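Local structure of teicoplanin pseudoaglycone deacetylases Orf2 (Actinoplanes teichomyceticus, 3DFF) at residues N37-T42 with R87-H92; L83-V88 with F223-R228; P50-A55 with A66-A71. The protein is a zinc-dependent deacetylase of the PIG-L family that probably hydrolyses the N-acetyl amide of teicoplanin pseudoaglycone during antibiotic biosynthesis. One frame throughout, in Å; residues are numbered along the deposited sequence.

Contact 1 (N37-T42 with R87-H92); sequences NVLVYT and RVAHRH
The carbonyl oxygen Arg91 O is gripped twice by strand 37-42. Thr42 N donates to it at 2.9 Å, almost in line with the C=O bond (176° at the oxygen), and Tyr41 CA-H adds a weaker contact, Tyr41 CA lying 3.3 Å from Arg91 O. Conversely, Val40 O takes Arg91 N at 3.0 Å and a CA-H contact from His90. Val40 N to Ala89 O (2.9 Å) and the longer Ala89 N to Val38 O (3.3 Å) complete a parallel pairing from Leu39-Ala89 to Thr42-His92, with the segment axes 25° apart. Val88, just after the Schellman motif at Arg87, brings CG1 to 3.8 Å from Val38 CG1 and CG2 close to Val40 CG2. On the face of Leu39 and Tyr41, Leu39 CD1 rests on Ala89 CB at 3.7 Å. Arg91 has CG anti to the backbone N (chi1 -179°), which puts CG 3.8 Å from Tyr41 CD1; its extended chain carries the guanidinium to a salt bridge with Glu146 of helix 126-147. On the other face His90, a zinc ligand in a crystal structure of this protein though without zinc here, and His92 pack on helix 71-85, where His92 NE2 bonds Asp79. Backbone bonds thus hold edge strand 89-92 to strand 37-42, while a salt bridge ties one face to helix 126-147 and a hydrogen bond plus packing the other to helix 71-85.

Contact 2 (L83-V88 with F223-R228); sequences LDHLRV and FQAVER
His85 NE2 donates to Gln224 OE1 at 2.7 Å in a nearly straight bond (160° at the hydrogen). The oxygen lies at the edge of the imidazole, in the ring plane, and the N-H arrives in the amide plane on a lone pair, although the two planes are steeply inclined to each other. His85 has CG anti to its backbone N (chi1 -163°), which carries CG from the end of helix 71-85 toward helix 216-226. The Gln224 chain, extended beyond CG, brings OE1 to the imidazole edge; its CB also comes close to the ring, 3.4 Å from His85 NE2. Arg228 reaches the ring differently. Its chain bends at chi2, and the guanidinium lies over one imidazole face, with CZ of Arg228 3.6 Å above the His85 ring plane and offset toward the rim. The two planes are 37° apart, a tilted overlap rather than a parallel stack. His85 ND1 and Arg228 NH2 are 3.3 Å apart, but the angle is too poor for a hydrogen bond. Arg228 NH1 instead donates to Gln224 O at 3.0 Å from above that carbonyl plane, helping to fix the guanidinium. Beside this polar group Leu86 CD2 meets Ala225 CB at 3.8 Å, where Val21 of helix 19-33 also packs on Ala225. Gln221 adds a side-chain bond to His85 O. The imidazole is therefore restrained at one edge and over one face, and the guanidinium next to ND1 would probably disfavour a second proton on the ring.

Contact 3 (P50-A55 with A66-A71); sequences PPYSPA and APDDDA
Pro67 O approaches Tyr52 CD2 at 3.5 Å, the first touch between the type I turn of Ala66 to Asp69 and the tyrosine ring; the same oxygen accepts a bond from His60 ND1. At Asp68 the backbone oxygen lies at the edge of the Tyr52 ring, near its plane, and Pro50 CG comes within 3.9 Å of Asp68 O. The Asp68 carboxylate and the tyrosine run past each other in opposite directions, their planes 48° apart. A water joins them through the backbone: it donates to Asp68 OD1 at 2.7 Å and accepts from Tyr52 N at 2.9 Å. Asp69 turns its side chain back on its own segment, where OD2 takes Ala66 N at 2.9 Å from above the carboxylate plane and so helps to close the turn. Asp69 O sits 3.2 Å from Tyr52 OH. Asp70 OD1 receives a bond from a second water at 2.8 Å, and that water is hydrogen-bonded to Tyr52 OH at 2.9 Å. Tyr52 has CG anti to its carbonyl carbon (chi1 -62°), which places CG on the side of the turn; outside the segments OH has a weak bond to Ala48 O, and His60 meets the ring edge-to-face. Asp70 OD1 also caps Leu73 N. Asp70 is therefore the N-cap of helix 71-85, just as Ser53 is the N-cap of helix 54-62. What results is a loop joining two successive helices, in which the residues before helix 54-62 pack directly through Tyr52 and Pro50, with two water bridges added, on the turn that precedes helix 71-85.

How the contacts relate
Contacts 1 and 2 share Arg87 and Val88 because strand 89-92 follows helix 71-85 in the chain; they also pack together, Leu83 CD1 lying 3.6 Å from His90 CB. Contact 1 joins strands of the main sheet by regular backbone bonds, whereas contact 2 joins helix ends through side chains: an imidazole, an amide and a guanidinium beside a small apolar patch. All three are partly buried; contact 3 has the most exposed residues, its centre about 27 Å from that of contact 1. No direct hydrogen bond is clear there, and two waters bridge polar atoms beside the packing of Tyr52 and Pro50. It lies in sequence between the strands of contact 1, and Asp70 caps the start of the helix whose end belongs to contact 2.

Contact 1 (N37-T42 with R87-H92)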
ATOM      1  N   ASN A  37      -3.700  13.082  14.704  1.00 30.12           N
ATOM      2  CA  ASN A  37      -4.321  13.500  13.452  1.00 28.97           C
ATOM      3  C   ASN A  37      -3.782  12.554  12.374  1.00 27.56           C
ATOM      4  O   ASN A  37      -2.579  12.537  12.120  1.00 27.32           O
ATOM      5  CB  ASN A  37      -3.960  14.950  13.147  1.00 29.39           C
ATOM      6  CG  ASN A  37      -4.703  15.509  11.938  1.00 31.97           C
ATOM      7  OD1 ASN A  37      -5.615  14.879  11.384  1.00 35.26           O
ATOM      8  ND2 ASN A  37      -4.318  16.713  11.527  1.00 34.29           N
ATOM      9  N   VAL A  38      -4.672  11.755  11.785  1.00 26.47           N
ATOM     10  CA  VAL A  38      -4.262  10.670  10.880  1.00 25.96           C
ATOM     11  C   VAL A  38      -4.784  10.916   9.471  1.00 24.70           C
ATOM     12  O   VAL A  38      -5.983  11.166   9.276  1.00 25.36           O
ATOM     13  CB  VAL A  38      -4.747   9.283  11.388  1.00 25.67           C
ATOM     14  CG1 VAL A  38      -4.256   8.158  10.463  1.00 25.36           C
ATOM     15  CG2 VAL A  38      -4.281   9.035  12.843  1.00 26.62           C
ATOM     16  N   LEU A  39      -3.870  10.856   8.509  1.00 23.68           N
ATOM     17  CA  LEU A  39      -4.209  10.994   7.088  1.00 22.93           C
ATOM     18  C   LEU A  39      -3.589   9.858   6.303  1.00 21.99           C
ATOM     19  O   LEU A  39      -2.385   9.635   6.390  1.00 22.45           O
ATOM     20  CB  LEU A  39      -3.700  12.324   6.537  1.00 23.05           C
ATOM     21  CG  LEU A  39      -3.996  12.648   5.054  1.00 23.16           C
ATOM     22  CD1 LEU A  39      -5.484  12.697   4.771  1.00 24.44           C
ATOM     23  CD2 LEU A  39      -3.311  13.955   4.679  1.00 22.49           C
ATOM     24  N   VAL A  40      -4.419   9.176   5.516  1.00 21.04           N
ATOM     25  CA  VAL A  40      -3.952   8.065   4.680  1.00 19.76           C
ATOM     26  C   VAL A  40      -4.032   8.516   3.231  1.00 18.77           C
ATOM     27  O   VAL A  40      -5.129   8.666   2.684  1.00 18.11           O
ATOM     28  CB  VAL A  40      -4.788   6.816   4.920  1.00 20.56           C
ATOM     29  CG1 VAL A  40      -4.327   5.659   4.014  1.00 21.02           C
ATOM     30  CG2 VAL A  40      -4.698   6.402   6.421  1.00 20.37           C
ATOM     31  N   TYR A  41      -2.863   8.767   2.660  1.00 17.88           N
ATOM     32  CA  TYR A  41      -2.728   9.214   1.269  1.00 18.33           C
ATOM     33  C   TYR A  41      -2.425   8.007   0.413  1.00 17.81           C
ATOM     34  O   TYR A  41      -1.449   7.304   0.677  1.00 18.04           O
ATOM     35  CB  TYR A  41      -1.583  10.225   1.177  1.00 19.20           C
ATOM     36  CG  TYR A  41      -1.066  10.519  -0.225  1.00 19.90           C
ATOM     37  CD1 TYR A  41      -1.905  11.077  -1.198  1.00 20.69           C
ATOM     38  CD2 TYR A  41       0.255  10.244  -0.569  1.00 19.09           C
ATOM     39  CE1 TYR A  41      -1.435  11.349  -2.480  1.00 21.43           C
ATOM     40  CE2 TYR A  41       0.750  10.508  -1.859  1.00 19.73           C
ATOM     41  CZ  TYR A  41      -0.111  11.065  -2.813  1.00 19.72           C
ATOM     42  OH  TYR A  41       0.353  11.335  -4.081  1.00 19.39           O
ATOM     43  N   THR A  42      -3.244   7.772  -0.613  1.00 16.77           N
ATOM     44  CA  THR A  42      -2.973   6.680  -1.545  1.00 17.11           C
ATOM     45  C   THR A  42      -2.405   7.257  -2.838  1.00 16.96           C
ATOM     46  O   THR A  42      -3.028   8.098  -3.476  1.00 17.93           O
ATOM     47  CB  THR A  42      -4.234   5.870  -1.830  1.00 17.32           C
ATOM     48  OG1 THR A  42      -4.742   5.325  -0.596  1.00 17.22           O
ATOM     49  CG2 THR A  42      -3.927   4.713  -2.817  1.00 17.09           C
ATOM     50  N   ARG A  87     -12.142   5.597  11.402  1.00 26.86           N
ATOM     51  CA  ARG A  87     -12.317   6.985  11.831  1.00 28.18           C
ATOM     52  C   ARG A  87     -11.105   7.846  11.469  1.00 27.09           C
ATOM     53  O   ARG A  87     -10.673   8.705  12.232  1.00 28.21           O
ATOM     54  CB  ARG A  87     -12.724   7.050  13.321  1.00 27.31           C
ATOM     55  CG  ARG A  87     -13.846   6.059  13.656  1.00 30.08           C
ATOM     56  CD  ARG A  87     -14.260   6.144  15.122  1.00 31.11           C
ATOM     57  NE  ARG A  87     -15.273   7.177  15.317  1.00 39.29           N
ATOM     58  CZ  ARG A  87     -16.520   6.944  15.726  1.00 41.74           C
ATOM     59  NH1 ARG A  87     -16.915   5.708  16.010  1.00 43.30           N
ATOM     60  NH2 ARG A  87     -17.369   7.958  15.868  1.00 42.65           N
ATOM     61  N   VAL A  88     -10.556   7.611  10.275  1.00 27.21           N
ATOM     62  CA  VAL A  88      -9.383   8.363   9.796  1.00 25.83           C
ATOM     63  C   VAL A  88      -9.628   9.039   8.418  1.00 25.55           C
ATOM     64  O   VAL A  88     -10.509   8.619   7.668  1.00 26.15           O
ATOM     65  CB  VAL A  88      -8.082   7.487   9.735  1.00 26.95           C
ATOM     66  CG1 VAL A  88      -7.786   6.811  11.074  1.00 25.14           C
ATOM     67  CG2 VAL A  88      -8.185   6.439   8.639  1.00 25.48           C
ATOM     68  N   ALA A  89      -8.831  10.064   8.113  1.00 25.16           N
ATOM     69  CA  ALA A  89      -8.948  10.863   6.870  1.00 24.01           C
ATOM     70  C   ALA A  89      -8.261  10.194   5.678  1.00 23.93           C
ATOM     71  O   ALA A  89      -7.301   9.432   5.848  1.00 23.31           O
ATOM     72  CB  ALA A  89      -8.347  12.258   7.082  1.00 24.33           C
ATOM     73  N   HIS A  90      -8.727  10.530   4.470  1.00 22.35           N
ATOM     74  CA  HIS A  90      -8.180   9.963   3.225  1.00 22.10           C
ATOM     75  C   HIS A  90      -7.754  11.082   2.298  1.00 21.99           C
ATOM     76  O   HIS A  90      -8.290  12.197   2.378  1.00 21.58           O
ATOM     77  CB  HIS A  90      -9.249   9.132   2.512  1.00 22.52           C
ATOM     78  CG  HIS A  90     -10.474   9.915   2.140  1.00 22.81           C
ATOM     79  ND1 HIS A  90     -10.645  10.496   0.900  1.00 26.60           N
ATOM     80  CD2 HIS A  90     -11.576  10.234   2.859  1.00 24.18           C
ATOM     81  CE1 HIS A  90     -11.807  11.129   0.865  1.00 24.11           C
ATOM     82  NE2 HIS A  90     -12.387  10.995   2.046  1.00 25.98           N
ATOM     83  N   ARG A  91      -6.827  10.763   1.397  1.00 20.09           N
ATOM     84  CA  ARG A  91      -6.406  11.654   0.317  1.00 19.95           C
ATOM     85  C   ARG A  91      -6.033  10.785  -0.885  1.00 19.89           C
ATOM     86  O   ARG A  91      -5.156   9.929  -0.791  1.00 19.91           O
ATOM     87  CB  ARG A  91      -5.221  12.522   0.745  1.00 19.87           C
ATOM     88  CG  ARG A  91      -4.742  13.510  -0.329  1.00 20.28           C
ATOM     89  CD  ARG A  91      -3.852  14.562   0.290  1.00 22.57           C
ATOM     90  NE  ARG A  91      -3.322  15.510  -0.687  1.00 22.62           N
ATOM     91  CZ  ARG A  91      -3.149  16.808  -0.441  1.00 26.20           C
ATOM     92  NH1 ARG A  91      -3.491  17.317   0.740  1.00 26.74           N
ATOM     93  NH2 ARG A  91      -2.640  17.596  -1.371  1.00 26.00           N
ATOM     94  N   HIS A  92      -6.701  11.017  -2.008  1.00 19.07           N
ATOM     95  CA  HIS A  92      -6.518  10.167  -3.179  1.00 18.76           C
ATOM     96  C   HIS A  92      -5.629  10.819  -4.235  1.00 18.95           C
ATOM     97  O   HIS A  92      -5.991  11.847  -4.830  1.00 20.23           O
ATOM     98  CB  HIS A  92      -7.877   9.777  -3.753  1.00 18.76           C
ATOM     99  CG  HIS A  92      -8.666   8.864  -2.863  1.00 18.46           C
ATOM    100  ND1 HIS A  92     -10.037   8.759  -2.921  1.00 20.85           N
ATOM    101  CD2 HIS A  92      -8.264   8.019  -1.884  1.00 20.35           C
ATOM    102  CE1 HIS A  92     -10.443   7.863  -2.033  1.00 18.76           C
ATOM    103  NE2 HIS A  92      -9.386   7.416  -1.379  1.00 18.93           N
TER

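Contact 2 (L83-V88 with F223-R228)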
ATOM      1  N   LEU A  83     -11.630   3.676   5.516  1.00 19.01           N
ATOM      2  CA  LEU A  83     -10.939   4.663   6.345  1.00 20.19           C
ATOM      3  C   LEU A  83     -11.930   5.395   7.279  1.00 21.18           C
ATOM      4  O   LEU A  83     -11.602   5.639   8.446  1.00 22.60           O
ATOM      5  CB  LEU A  83     -10.136   5.639   5.467  1.00 19.40           C
ATOM      6  CG  LEU A  83      -9.030   4.934   4.667  1.00 18.14           C
ATOM      7  CD1 LEU A  83      -8.374   5.863   3.669  1.00 18.96           C
ATOM      8  CD2 LEU A  83      -7.980   4.369   5.637  1.00 18.09           C
ATOM      9  N   ASP A  84     -13.124   5.710   6.782  1.00 22.93           N
ATOM     10  CA  ASP A  84     -14.207   6.237   7.653  1.00 24.22           C
ATOM     11  C   ASP A  84     -14.475   5.265   8.810  1.00 25.00           C
ATOM     12  O   ASP A  84     -14.686   5.692   9.949  1.00 24.25           O
ATOM     13  CB  ASP A  84     -15.516   6.439   6.879  1.00 25.40           C
ATOM     14  CG  ASP A  84     -15.538   7.697   6.020  1.00 26.01           C
ATOM     15  OD1 ASP A  84     -14.619   8.524   6.086  1.00 26.58           O
ATOM     16  OD2 ASP A  84     -16.534   7.843   5.263  1.00 30.09           O
ATOM     17  N   HIS A  85     -14.445   3.959   8.530  1.00 24.40           N
ATOM     18  CA  HIS A  85     -14.683   2.964   9.581  1.00 25.51           C
ATOM     19  C   HIS A  85     -13.604   2.980  10.657  1.00 25.65           C
ATOM     20  O   HIS A  85     -13.912   2.759  11.847  1.00 26.30           O
ATOM     21  CB  HIS A  85     -14.846   1.557   9.009  1.00 25.54           C
ATOM     22  CG  HIS A  85     -15.485   0.598   9.968  1.00 27.48           C
ATOM     23  ND1 HIS A  85     -16.840   0.603  10.232  1.00 30.07           N
ATOM     24  CD2 HIS A  85     -14.954  -0.383  10.737  1.00 28.81           C
ATOM     25  CE1 HIS A  85     -17.115  -0.338  11.119  1.00 30.16           C
ATOM     26  NE2 HIS A  85     -15.988  -0.951  11.442  1.00 30.27           N
ATOM     27  N   LEU A  86     -12.357   3.236  10.250  1.00 25.46           N
ATOM     28  CA  LEU A  86     -11.212   3.390  11.175  1.00 25.55           C
ATOM     29  C   LEU A  86     -11.190   4.767  11.832  1.00 26.43           C
ATOM     30  O   LEU A  86     -10.321   5.065  12.670  1.00 26.26           O
ATOM     31  CB  LEU A  86      -9.879   3.149  10.455  1.00 25.84           C
ATOM     32  CG  LEU A  86      -9.678   1.765   9.842  1.00 25.99           C
ATOM     33  CD1 LEU A  86      -8.317   1.705   9.151  1.00 24.72           C
ATOM     34  CD2 LEU A  86      -9.754   0.706  10.933  1.00 26.86           C
ATOM     35  N   ARG A  87     -12.142   5.597  11.402  1.00 26.86           N
ATOM     36  CA  ARG A  87     -12.317   6.985  11.831  1.00 28.18           C
ATOM     37  C   ARG A  87     -11.105   7.846  11.469  1.00 27.09           C
ATOM     38  O   ARG A  87     -10.673   8.705  12.232  1.00 28.21           O
ATOM     39  CB  ARG A  87     -12.724   7.050  13.321  1.00 27.31           C
ATOM     40  CG  ARG A  87     -13.846   6.059  13.656  1.00 30.08           C
ATOM     41  CD  ARG A  87     -14.260   6.144  15.122  1.00 31.11           C
ATOM     42  NE  ARG A  87     -15.273   7.177  15.317  1.00 39.29           N
ATOM     43  CZ  ARG A  87     -16.520   6.944  15.726  1.00 41.74           C
ATOM     44  NH1 ARG A  87     -16.915   5.708  16.010  1.00 43.30           N
ATOM     45  NH2 ARG A  87     -17.369   7.958  15.868  1.00 42.65           N
ATOM     46  N   VAL A  88     -10.556   7.611  10.275  1.00 27.21           N
ATOM     47  CA  VAL A  88      -9.383   8.363   9.796  1.00 25.83           C
ATOM     48  C   VAL A  88      -9.628   9.039   8.418  1.00 25.55           C
ATOM     49  O   VAL A  88     -10.509   8.619   7.668  1.00 26.15           O
ATOM     50  CB  VAL A  88      -8.082   7.487   9.735  1.00 26.95           C
ATOM     51  CG1 VAL A  88      -7.786   6.811  11.074  1.00 25.14           C
ATOM     52  CG2 VAL A  88      -8.185   6.439   8.639  1.00 25.48           C
ATOM     53  N   PHE A 223     -10.366  -5.529  10.712  1.00 22.02           N
ATOM     54  CA  PHE A 223     -10.959  -6.556   9.858  1.00 22.19           C
ATOM     55  C   PHE A 223     -12.283  -6.111   9.237  1.00 22.67           C
ATOM     56  O   PHE A 223     -12.538  -6.405   8.076  1.00 23.22           O
ATOM     57  CB  PHE A 223     -11.106  -7.894  10.618  1.00 22.17           C
ATOM     58  CG  PHE A 223      -9.790  -8.617  10.868  1.00 23.36           C
ATOM     59  CD1 PHE A 223      -8.558  -8.027  10.583  1.00 22.75           C
ATOM     60  CD2 PHE A 223      -9.801  -9.899  11.420  1.00 23.35           C
ATOM     61  CE1 PHE A 223      -7.342  -8.703  10.833  1.00 23.57           C
ATOM     62  CE2 PHE A 223      -8.606 -10.580  11.676  1.00 23.96           C
ATOM     63  CZ  PHE A 223      -7.376  -9.989  11.387  1.00 23.46           C
ATOM     64  N   GLN A 224     -13.115  -5.392  10.004  1.00 22.89           N
ATOM     65  CA  GLN A 224     -14.353  -4.823   9.462  1.00 22.71           C
ATOM     66  C   GLN A 224     -14.013  -3.824   8.345  1.00 22.01           C
ATOM     67  O   GLN A 224     -14.694  -3.779   7.330  1.00 22.08           O
ATOM     68  CB  GLN A 224     -15.164  -4.122  10.553  1.00 24.05           C
ATOM     69  CG  GLN A 224     -15.881  -5.079  11.498  1.00 24.83           C
ATOM     70  CD  GLN A 224     -16.286  -4.436  12.810  1.00 30.34           C
ATOM     71  OE1 GLN A 224     -16.269  -3.213  12.964  1.00 31.71           O
ATOM     72  NE2 GLN A 224     -16.652  -5.272  13.778  1.00 31.32           N
ATOM     73  N   ALA A 225     -12.959  -3.043   8.545  1.00 21.72           N
ATOM     74  CA  ALA A 225     -12.528  -2.059   7.537  1.00 21.14           C
ATOM     75  C   ALA A 225     -12.055  -2.752   6.259  1.00 21.33           C
ATOM     76  O   ALA A 225     -12.439  -2.360   5.150  1.00 21.83           O
ATOM     77  CB  ALA A 225     -11.452  -1.142   8.091  1.00 20.75           C
ATOM     78  N   VAL A 226     -11.231  -3.788   6.404  1.00 20.87           N
ATOM     79  CA  VAL A 226     -10.832  -4.592   5.253  1.00 20.73           C
ATOM     80  C   VAL A 226     -12.060  -5.039   4.452  1.00 21.34           C
ATOM     81  O   VAL A 226     -12.073  -4.976   3.217  1.00 21.04           O
ATOM     82  CB  VAL A 226      -9.970  -5.807   5.683  1.00 20.36           C
ATOM     83  CG1 VAL A 226      -9.741  -6.761   4.520  1.00 20.42           C
ATOM     84  CG2 VAL A 226      -8.653  -5.349   6.272  1.00 18.87           C
ATOM     85  N   GLU A 227     -13.137  -5.426   5.138  1.00 21.21           N
ATOM     86  CA  GLU A 227     -14.325  -5.889   4.440  1.00 22.31           C
ATOM     87  C   GLU A 227     -14.994  -4.840   3.552  1.00 21.72           C
ATOM     88  O   GLU A 227     -15.813  -5.188   2.701  1.00 23.70           O
ATOM     89  CB  GLU A 227     -15.336  -6.469   5.435  1.00 22.52           C
ATOM     90  CG  GLU A 227     -14.808  -7.725   6.081  1.00 25.73           C
ATOM     91  CD  GLU A 227     -15.784  -8.346   7.050  1.00 30.93           C
ATOM     92  OE1 GLU A 227     -16.313  -7.625   7.923  1.00 33.80           O
ATOM     93  OE2 GLU A 227     -16.014  -9.563   6.934  1.00 33.15           O
ATOM     94  N   ARG A 228     -14.664  -3.565   3.761  1.00 21.64           N
ATOM     95  CA  ARG A 228     -15.243  -2.494   2.960  1.00 21.67           C
ATOM     96  C   ARG A 228     -14.678  -2.562   1.552  1.00 21.38           C
ATOM     97  O   ARG A 228     -15.311  -2.076   0.614  1.00 21.88           O
ATOM     98  CB  ARG A 228     -14.975  -1.120   3.575  1.00 21.96           C
ATOM     99  CG  ARG A 228     -16.106  -0.597   4.442  1.00 23.67           C
ATOM    100  CD  ARG A 228     -16.261  -1.417   5.699  1.00 25.28           C
ATOM    101  NE  ARG A 228     -17.331  -0.893   6.557  1.00 24.96           N
ATOM    102  CZ  ARG A 228     -17.934  -1.622   7.494  1.00 27.09           C
ATOM    103  NH1 ARG A 228     -17.573  -2.886   7.690  1.00 27.55           N
ATOM    104  NH2 ARG A 228     -18.909  -1.091   8.227  1.00 27.08           N
TER

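Contact 3 (P50-A55 with A66-A71)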
ATOM      1  N   PRO A  50     -11.722   4.401 -19.940  1.00 28.95           N
ATOM      2  CA  PRO A  50     -11.452   3.605 -21.133  1.00 28.96           C
ATOM      3  C   PRO A  50     -10.810   4.454 -22.238  1.00 28.55           C
ATOM      4  O   PRO A  50     -10.945   5.692 -22.228  1.00 29.12           O
ATOM      5  CB  PRO A  50     -12.844   3.136 -21.567  1.00 29.14           C
ATOM      6  CG  PRO A  50     -13.677   3.213 -20.337  1.00 29.81           C
ATOM      7  CD  PRO A  50     -13.155   4.398 -19.593  1.00 29.25           C
ATOM      8  N   PRO A  51     -10.123   3.803 -23.193  1.00 27.47           N
ATOM      9  CA  PRO A  51      -9.936   2.348 -23.317  1.00 26.55           C
ATOM     10  C   PRO A  51      -9.006   1.734 -22.278  1.00 25.45           C
ATOM     11  O   PRO A  51      -7.956   2.308 -21.964  1.00 25.53           O
ATOM     12  CB  PRO A  51      -9.326   2.184 -24.719  1.00 26.10           C
ATOM     13  CG  PRO A  51      -9.516   3.502 -25.400  1.00 27.36           C
ATOM     14  CD  PRO A  51      -9.498   4.524 -24.313  1.00 27.57           C
ATOM     15  N   TYR A  52      -9.410   0.576 -21.747  1.00 23.99           N
ATOM     16  CA  TYR A  52      -8.577  -0.197 -20.829  1.00 23.14           C
ATOM     17  C   TYR A  52      -7.887  -1.322 -21.579  1.00 22.38           C
ATOM     18  O   TYR A  52      -8.405  -1.819 -22.579  1.00 23.53           O
ATOM     19  CB  TYR A  52      -9.408  -0.809 -19.690  1.00 23.09           C
ATOM     20  CG  TYR A  52     -10.102   0.191 -18.779  1.00 22.12           C
ATOM     21  CD1 TYR A  52      -9.367   1.134 -18.064  1.00 22.35           C
ATOM     22  CD2 TYR A  52     -11.490   0.170 -18.620  1.00 22.49           C
ATOM     23  CE1 TYR A  52     -10.001   2.044 -17.225  1.00 21.79           C
ATOM     24  CE2 TYR A  52     -12.134   1.071 -17.792  1.00 24.02           C
ATOM     25  CZ  TYR A  52     -11.391   2.006 -17.095  1.00 23.83           C
ATOM     26  OH  TYR A  52     -12.031   2.894 -16.264  1.00 26.00           O
ATOM     27  N   SER A  53      -6.738  -1.750 -21.082  1.00 21.11           N
ATOM     28  CA  SER A  53      -6.026  -2.878 -21.682  1.00 20.75           C
ATOM     29  C   SER A  53      -6.817  -4.166 -21.446  1.00 21.13           C
ATOM     30  O   SER A  53      -7.633  -4.219 -20.525  1.00 19.94           O
ATOM     31  CB  SER A  53      -4.656  -3.009 -21.044  1.00 21.37           C
ATOM     32  OG  SER A  53      -4.752  -3.565 -19.744  1.00 21.44           O
ATOM     33  N   PRO A  54      -6.584  -5.214 -22.265  1.00 21.52           N
ATOM     34  CA  PRO A  54      -7.153  -6.517 -21.912  1.00 21.70           C
ATOM     35  C   PRO A  54      -6.848  -6.920 -20.471  1.00 22.15           C
ATOM     36  O   PRO A  54      -7.733  -7.455 -19.797  1.00 22.76           O
ATOM     37  CB  PRO A  54      -6.470  -7.471 -22.906  1.00 22.18           C
ATOM     38  CG  PRO A  54      -6.230  -6.615 -24.100  1.00 22.37           C
ATOM     39  CD  PRO A  54      -5.833  -5.273 -23.535  1.00 20.98           C
ATOM     40  N   ALA A  55      -5.621  -6.676 -20.005  1.00 21.90           N
ATOM     41  CA  ALA A  55      -5.206  -7.027 -18.635  1.00 21.98           C
ATOM     42  C   ALA A  55      -6.052  -6.305 -17.579  1.00 21.39           C
ATOM     43  O   ALA A  55      -6.497  -6.924 -16.604  1.00 21.08           O
ATOM     44  CB  ALA A  55      -3.714  -6.720 -18.430  1.00 22.61           C
ATOM     45  N   ALA A  66     -17.827  -4.803 -14.358  1.00 22.77           N
ATOM     46  CA  ALA A  66     -17.823  -4.979 -15.795  1.00 23.84           C
ATOM     47  C   ALA A  66     -16.458  -4.511 -16.330  1.00 24.62           C
ATOM     48  O   ALA A  66     -15.807  -3.675 -15.688  1.00 24.65           O
ATOM     49  CB  ALA A  66     -18.935  -4.172 -16.399  1.00 24.16           C
ATOM     50  N   PRO A  67     -16.020  -5.036 -17.500  1.00 24.84           N
ATOM     51  CA  PRO A  67     -14.699  -4.671 -18.031  1.00 24.96           C
ATOM     52  C   PRO A  67     -14.469  -3.160 -18.145  1.00 25.39           C
ATOM     53  O   PRO A  67     -13.358  -2.686 -17.856  1.00 25.26           O
ATOM     54  CB  PRO A  67     -14.682  -5.323 -19.425  1.00 24.72           C
ATOM     55  CG  PRO A  67     -15.626  -6.478 -19.304  1.00 25.85           C
ATOM     56  CD  PRO A  67     -16.712  -6.002 -18.377  1.00 25.05           C
ATOM     57  N   ASP A  68     -15.491  -2.406 -18.550  1.00 25.56           N
ATOM     58  CA  ASP A  68     -15.313  -0.977 -18.802  1.00 26.04           C
ATOM     59  C   ASP A  68     -15.826  -0.056 -17.685  1.00 25.76           C
ATOM     60  O   ASP A  68     -15.911   1.163 -17.873  1.00 25.56           O
ATOM     61  CB  ASP A  68     -15.933  -0.577 -20.148  1.00 27.15           C
ATOM     62  CG  ASP A  68     -15.087  -1.008 -21.338  1.00 29.59           C
ATOM     63  OD1 ASP A  68     -13.889  -1.357 -21.160  1.00 32.33           O
ATOM     64  OD2 ASP A  68     -15.627  -0.976 -22.466  1.00 32.59           O
ATOM     65  N   ASP A  69     -16.148  -0.638 -16.529  1.00 25.12           N
ATOM     66  CA  ASP A  69     -16.592   0.141 -15.365  1.00 24.64           C
ATOM     67  C   ASP A  69     -15.491   1.090 -14.920  1.00 24.33           C
ATOM     68  O   ASP A  69     -14.296   0.847 -15.177  1.00 23.97           O
ATOM     69  CB  ASP A  69     -16.958  -0.780 -14.191  1.00 24.71           C
ATOM     70  CG  ASP A  69     -18.383  -1.321 -14.265  1.00 26.40           C
ATOM     71  OD1 ASP A  69     -19.174  -0.844 -15.108  1.00 28.68           O
ATOM     72  OD2 ASP A  69     -18.709  -2.236 -13.472  1.00 27.53           O
ATOM     73  N   ASP A  70     -15.891   2.159 -14.231  1.00 23.42           N
ATOM     74  CA  ASP A  70     -14.936   3.097 -13.640  1.00 22.49           C
ATOM     75  C   ASP A  70     -14.449   2.493 -12.328  1.00 21.96           C
ATOM     76  O   ASP A  70     -14.928   2.841 -11.242  1.00 20.80           O
ATOM     77  CB  ASP A  70     -15.603   4.474 -13.458  1.00 22.86           C
ATOM     78  CG  ASP A  70     -14.639   5.552 -12.972  1.00 24.19           C
ATOM     79  OD1 ASP A  70     -13.526   5.232 -12.527  1.00 24.46           O
ATOM     80  OD2 ASP A  70     -15.020   6.750 -13.012  1.00 25.73           O
ATOM     81  N   ALA A  71     -13.490   1.571 -12.450  1.00 19.98           N
ATOM     82  CA  ALA A  71     -12.985   0.811 -11.320  1.00 20.35           C
ATOM     83  C   ALA A  71     -12.354   1.690 -10.267  1.00 19.37           C
ATOM     84  O   ALA A  71     -12.509   1.430  -9.079  1.00 19.67           O
ATOM     85  CB  ALA A  71     -12.002  -0.251 -11.791  1.00 20.88           C
TER
HETATM   86  O   HOH W   1     -11.898  -0.429 -22.748  1.00 29.38           O
HETATM   87  O   HOH W   2     -11.412   3.727 -13.506  1.00 32.20           O